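Local coordinates for guanine nucleotide exchange factor SRM1 (Saccharomyces cerevisiae, PDB 3OF7), which promotes exchange of GDP for GTP on the small GTPases GSP1 and GSP2, binds chromatin, and controls RNA metabolism and nuclear transport, at residues 53-58 with 409-414; 398-403 with 422-427. All coordinates share one frame; numbering follows the deposited sequence.

Contact 1 of 2, residues 53-58 with 409-414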
# COMPACT_ATOMS: atom_id res chain seq x y z
N VAL A 53 -12.48 -15.15 -5.08
CA VAL A 53 -11.46 -15.82 -5.87
C VAL A 53 -10.32 -16.19 -4.92
O VAL A 53 -9.66 -15.33 -4.36
CB VAL A 53 -10.99 -14.92 -7.04
CG1 VAL A 53 -9.76 -15.48 -7.73
CG2 VAL A 53 -12.12 -14.73 -8.06
N LYS A 54 -10.11 -17.49 -4.73
CA LYS A 54 -9.29 -17.98 -3.62
C LYS A 54 -7.82 -18.20 -3.98
O LYS A 54 -7.01 -18.55 -3.11
CB LYS A 54 -9.93 -19.24 -3.01
CG LYS A 54 -11.36 -19.02 -2.52
CD LYS A 54 -12.04 -20.30 -2.05
CE LYS A 54 -13.50 -20.03 -1.70
NZ LYS A 54 -14.20 -21.25 -1.15
N ARG A 55 -7.48 -18.01 -5.26
CA ARG A 55 -6.10 -18.13 -5.76
C ARG A 55 -5.87 -17.06 -6.82
O ARG A 55 -6.83 -16.65 -7.47
CB ARG A 55 -5.89 -19.51 -6.41
CG ARG A 55 -5.91 -20.70 -5.47
CD ARG A 55 -4.75 -20.65 -4.51
NE ARG A 55 -4.44 -21.97 -3.94
CZ ARG A 55 -3.28 -22.26 -3.37
NH1 ARG A 55 -2.32 -21.34 -3.27
NH2 ARG A 55 -3.07 -23.48 -2.89
N PRO A 56 -4.61 -16.60 -7.00
CA PRO A 56 -4.32 -15.59 -8.02
C PRO A 56 -4.92 -15.94 -9.38
O PRO A 56 -4.66 -17.02 -9.91
CB PRO A 56 -2.79 -15.59 -8.09
CG PRO A 56 -2.37 -15.94 -6.70
CD PRO A 56 -3.40 -16.95 -6.23
N ARG A 57 -5.73 -15.03 -9.90
CA ARG A 57 -6.43 -15.23 -11.16
C ARG A 57 -5.92 -14.22 -12.17
O ARG A 57 -5.94 -13.01 -11.92
CB ARG A 57 -7.94 -15.06 -10.93
CG ARG A 57 -8.80 -15.12 -12.20
CD ARG A 57 -9.20 -16.55 -12.55
NE ARG A 57 -9.93 -17.21 -11.47
CZ ARG A 57 -11.22 -17.04 -11.22
NH1 ARG A 57 -11.96 -16.24 -11.98
NH2 ARG A 57 -11.78 -17.68 -10.20
N LEU A 58 -5.46 -14.71 -13.32
CA LEU A 58 -4.99 -13.82 -14.38
C LEU A 58 -6.12 -12.88 -14.80
O LEU A 58 -7.22 -13.33 -15.11
CB LEU A 58 -4.48 -14.63 -15.57
CG LEU A 58 -3.96 -13.82 -16.76
CD1 LEU A 58 -2.65 -13.12 -16.42
CD2 LEU A 58 -3.79 -14.73 -17.98
N VAL A 409 -5.15 -13.90 1.13
CA VAL A 409 -3.83 -14.53 1.13
C VAL A 409 -3.61 -15.44 -0.09
O VAL A 409 -2.47 -15.78 -0.41
CB VAL A 409 -3.53 -15.29 2.46
CG1 VAL A 409 -3.50 -14.32 3.64
CG2 VAL A 409 -4.54 -16.42 2.71
N GLY A 410 -4.70 -15.80 -0.77
CA GLY A 410 -4.64 -16.62 -2.00
C GLY A 410 -4.07 -18.02 -1.77
O GLY A 410 -3.31 -18.54 -2.59
N LEU A 411 -4.43 -18.61 -0.64
CA LEU A 411 -3.89 -19.93 -0.28
C LEU A 411 -4.93 -21.05 -0.41
O LEU A 411 -4.74 -22.14 0.13
CB LEU A 411 -3.24 -19.88 1.11
CG LEU A 411 -1.98 -18.98 1.17
CD1 LEU A 411 -1.50 -18.77 2.60
CD2 LEU A 411 -0.83 -19.54 0.31
N GLY A 412 -6.01 -20.78 -1.13
CA GLY A 412 -7.01 -21.80 -1.43
C GLY A 412 -8.23 -21.80 -0.53
O GLY A 412 -8.50 -20.81 0.16
N PRO A 413 -8.97 -22.94 -0.50
CA PRO A 413 -10.27 -23.07 0.14
C PRO A 413 -10.19 -23.32 1.65
O PRO A 413 -10.74 -24.31 2.15
CB PRO A 413 -10.87 -24.30 -0.56
CG PRO A 413 -9.69 -25.15 -0.87
CD PRO A 413 -8.52 -24.21 -1.11
N PHE A 414 -9.50 -22.43 2.35
CA PHE A 414 -9.36 -22.51 3.80
C PHE A 414 -9.60 -21.12 4.38
O PHE A 414 -8.94 -20.16 3.96
CB PHE A 414 -7.95 -22.97 4.18
CG PHE A 414 -7.40 -24.08 3.31
CD1 PHE A 414 -7.80 -25.40 3.50
CD2 PHE A 414 -6.46 -23.79 2.32
CE1 PHE A 414 -7.28 -26.42 2.70
CE2 PHE A 414 -5.94 -24.81 1.51
CZ PHE A 414 -6.34 -26.12 1.70

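Contact 2 of 2, residues 398-403 with 422-427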
# COMPACT_ATOMS: atom_id res chain seq x y z
N ALA A 398 5.82 -15.38 -4.55
CA ALA A 398 5.08 -14.61 -3.53
C ALA A 398 4.70 -15.46 -2.31
O ALA A 398 4.41 -16.66 -2.43
CB ALA A 398 3.85 -13.96 -4.16
N TYR A 399 4.69 -14.81 -1.15
CA TYR A 399 4.40 -15.44 0.14
C TYR A 399 3.39 -14.57 0.87
O TYR A 399 3.53 -13.35 0.90
CB TYR A 399 5.67 -15.55 1.00
CG TYR A 399 6.65 -16.58 0.49
CD1 TYR A 399 7.37 -16.36 -0.68
CD2 TYR A 399 6.86 -17.78 1.18
CE1 TYR A 399 8.26 -17.30 -1.17
CE2 TYR A 399 7.76 -18.74 0.71
CZ TYR A 399 8.46 -18.49 -0.47
OH TYR A 399 9.35 -19.41 -0.97
N SER A 400 2.38 -15.20 1.46
CA SER A 400 1.32 -14.45 2.12
C SER A 400 1.02 -14.99 3.50
O SER A 400 1.36 -16.14 3.83
CB SER A 400 0.05 -14.48 1.25
OG SER A 400 -0.39 -15.81 1.08
N TRP A 401 0.37 -14.16 4.31
CA TRP A 401 -0.03 -14.54 5.66
C TRP A 401 -1.02 -13.53 6.22
O TRP A 401 -1.22 -12.45 5.65
CB TRP A 401 1.18 -14.68 6.59
CG TRP A 401 1.92 -13.39 6.91
CD1 TRP A 401 1.82 -12.65 8.06
CD2 TRP A 401 2.88 -12.72 6.08
NE1 TRP A 401 2.66 -11.57 8.00
CE2 TRP A 401 3.32 -11.58 6.80
CE3 TRP A 401 3.41 -12.96 4.81
CZ2 TRP A 401 4.27 -10.69 6.29
CZ3 TRP A 401 4.36 -12.07 4.29
CH2 TRP A 401 4.78 -10.95 5.04
N GLY A 402 -1.63 -13.90 7.34
CA GLY A 402 -2.57 -13.02 8.02
C GLY A 402 -3.99 -13.53 7.96
O GLY A 402 -4.23 -14.73 7.90
N PHE A 403 -4.93 -12.59 8.01
CA PHE A 403 -6.36 -12.88 8.05
C PHE A 403 -6.79 -13.69 6.82
O PHE A 403 -6.51 -13.30 5.69
CB PHE A 403 -7.12 -11.56 8.12
CG PHE A 403 -8.60 -11.71 8.36
CD1 PHE A 403 -9.51 -11.05 7.53
CD2 PHE A 403 -9.09 -12.48 9.41
CE1 PHE A 403 -10.89 -11.16 7.76
CE2 PHE A 403 -10.45 -12.59 9.66
CZ PHE A 403 -11.36 -11.94 8.82
N THR A 422 3.72 -17.82 3.78
CA THR A 422 3.47 -19.10 3.15
C THR A 422 3.44 -18.94 1.64
O THR A 422 2.73 -18.09 1.09
CB THR A 422 2.17 -19.73 3.71
OG1 THR A 422 2.30 -19.90 5.13
CG2 THR A 422 1.88 -21.09 3.09
N ARG A 423 4.23 -19.78 0.97
CA ARG A 423 4.34 -19.77 -0.48
C ARG A 423 2.99 -19.87 -1.18
O ARG A 423 2.18 -20.74 -0.85
CB ARG A 423 5.24 -20.94 -0.90
CG ARG A 423 5.41 -21.14 -2.39
CD ARG A 423 6.34 -22.33 -2.60
NE ARG A 423 6.54 -22.64 -4.00
CZ ARG A 423 7.10 -23.76 -4.44
NH1 ARG A 423 7.50 -24.69 -3.57
NH2 ARG A 423 7.26 -23.96 -5.74
N ILE A 424 2.74 -18.98 -2.13
CA ILE A 424 1.58 -19.09 -3.00
C ILE A 424 2.01 -19.93 -4.21
O ILE A 424 2.86 -19.52 -5.01
CB ILE A 424 1.05 -17.71 -3.46
CG1 ILE A 424 0.63 -16.86 -2.25
CG2 ILE A 424 -0.12 -17.90 -4.43
CD1 ILE A 424 0.36 -15.39 -2.56
N LYS A 425 1.42 -21.12 -4.30
CA LYS A 425 1.63 -22.03 -5.42
C LYS A 425 0.28 -22.33 -6.07
O LYS A 425 -0.60 -22.91 -5.43
CB LYS A 425 2.29 -23.33 -4.93
CG LYS A 425 2.74 -24.28 -6.03
CD LYS A 425 3.48 -25.47 -5.42
CE LYS A 425 3.98 -26.43 -6.48
NZ LYS A 425 4.76 -27.55 -5.85
N ASN A 426 0.11 -21.88 -7.31
CA ASN A 426 -1.06 -22.22 -8.11
C ASN A 426 -0.66 -22.21 -9.57
O ASN A 426 0.35 -21.59 -9.93
CB ASN A 426 -2.29 -21.32 -7.81
CG ASN A 426 -2.36 -20.04 -8.66
OD1 ASN A 426 -1.36 -19.33 -8.83
ND2 ASN A 426 -3.55 -19.72 -9.14
N THR A 427 -1.42 -22.91 -10.41
CA THR A 427 -1.09 -23.03 -11.84
C THR A 427 -0.80 -21.68 -12.50
O THR A 427 0.20 -21.53 -13.20
CB THR A 427 -2.21 -23.77 -12.62
OG1 THR A 427 -2.55 -24.98 -11.94
CG2 THR A 427 -1.77 -24.10 -14.05
O HOH W 1 4.14 -17.08 -6.15

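Contact 1 of 2, residues 53-58 with 409-414
One face of the Arg55 guanidinium lies on the backbone of Leu411 and Gly412: Leu411 C sits over its centre, 3.6 Å above the plane, and Gly412 N is offset toward the rim. Gly410 O approaches the same group obliquely and takes a weak bond from Arg55 NH1 at 3.0 Å. This joins the first and seventh RCC1 repeats of the beta-propeller: residues 53-58 turn a corner into strand 56-58, while 409-414 belong to the long loop between strands 398-402 and 418-419. The bend at chi2 (-65°) swings Arg55 CD back over the loop, to 3.2 Å from Gly410 O.

Beneath the arginine the backbones meet directly. Lys54 O accepts the N-H of Gly412 at 3.1 Å, a moderately bent bond whose donor is tilted 29° from the carbonyl plane, and the CA of Gly410 adds a C-H...O contact to the same oxygen. A side chain on Gly410 would press on Pro56 CD across the contact; one on Gly412 would collide with Pro413 CD in its own loop. Lys54 itself runs out extended past Pro413, the centre of an inverse gamma turn. Its aliphatic part does the touching there, with Lys54 CD 3.9 Å from Pro413 CA.

Contact 2 of 2, residues 398-403 with 422-427
Residues 398-400 and 422-424 run antiparallel, Ser400 and Thr422 forming a hydrogen-bonded pair and Tyr399 and Arg423 the non-hydrogen-bonded pair next to it. Ser400 and Thr422 exchange two N-H...O bonds, and beyond Arg423 the N-H of Ile424 gives Ala398 O a nearly straight bond (2.9 Å, 175°). A water then continues the ladder, accepting from Ala398 N and donating to Ile424 O.

On the Tyr399 side, the ring lies against its neighbour's backbone: Arg423 CA stands over one face, offset toward the rim and 4.0 Å from the ring centroid, in a CH-pi contact. Arg423 CB meets the ring at Tyr399 CE2, 3.7 Å away, while the extended rest of the arginine leads off. Met463 of the C-terminal helix touches both side chains. An alanine in place of Tyr399 would probably open a gap beside Arg423, leaving its CA and CB without the ring they pack on.

The pairing joins the third and fourth strands, 398-402 and 421-423, of a four-stranded propeller blade whose first two, 379-384 and 388-393, come from the sixth RCC1 repeat and whose last two come from the seventh. Its other face carries Ser400 and Thr422. The hydroxyl of Ser400, placed between backbone N and carbonyl carbon (chi1 61°), hydrogen-bonds to Val409 O; its OG also touches Ile424 CG1 at 3.6 Å. Ile424 CD1 reaches Ser400 CB and, at 4.1 Å, Ala398 CB. Thr422 OG1 is hydrogen-bonded to Val420 O, and Thr422 CB rests 3.7 Å from Ser400 O.

The centres of contacts 1 and 2 lie about 8 Å apart, on the same side of the chain's centre. Along the chain the order is 53-58, 398-403, 409-414, 422-427, so the segments alternate. Contact 2 pairs strands 398-402 and 421-423 within one blade; contact 1 ties the loop between those strands to the neighbouring sheet, where strands 56-58 and 30-34 from the start of the domain continue into 443-450 and 432-439 from its end, 30-34 pairing with 443-450. That sheet closes the propeller ring. The contacts also touch directly: Leu411 CD2 packs on Arg423 O, loop against blade, and Asn426 ND2 bonds to Pro56 O, joining the chain beyond the blade's last strand to the closing sheet.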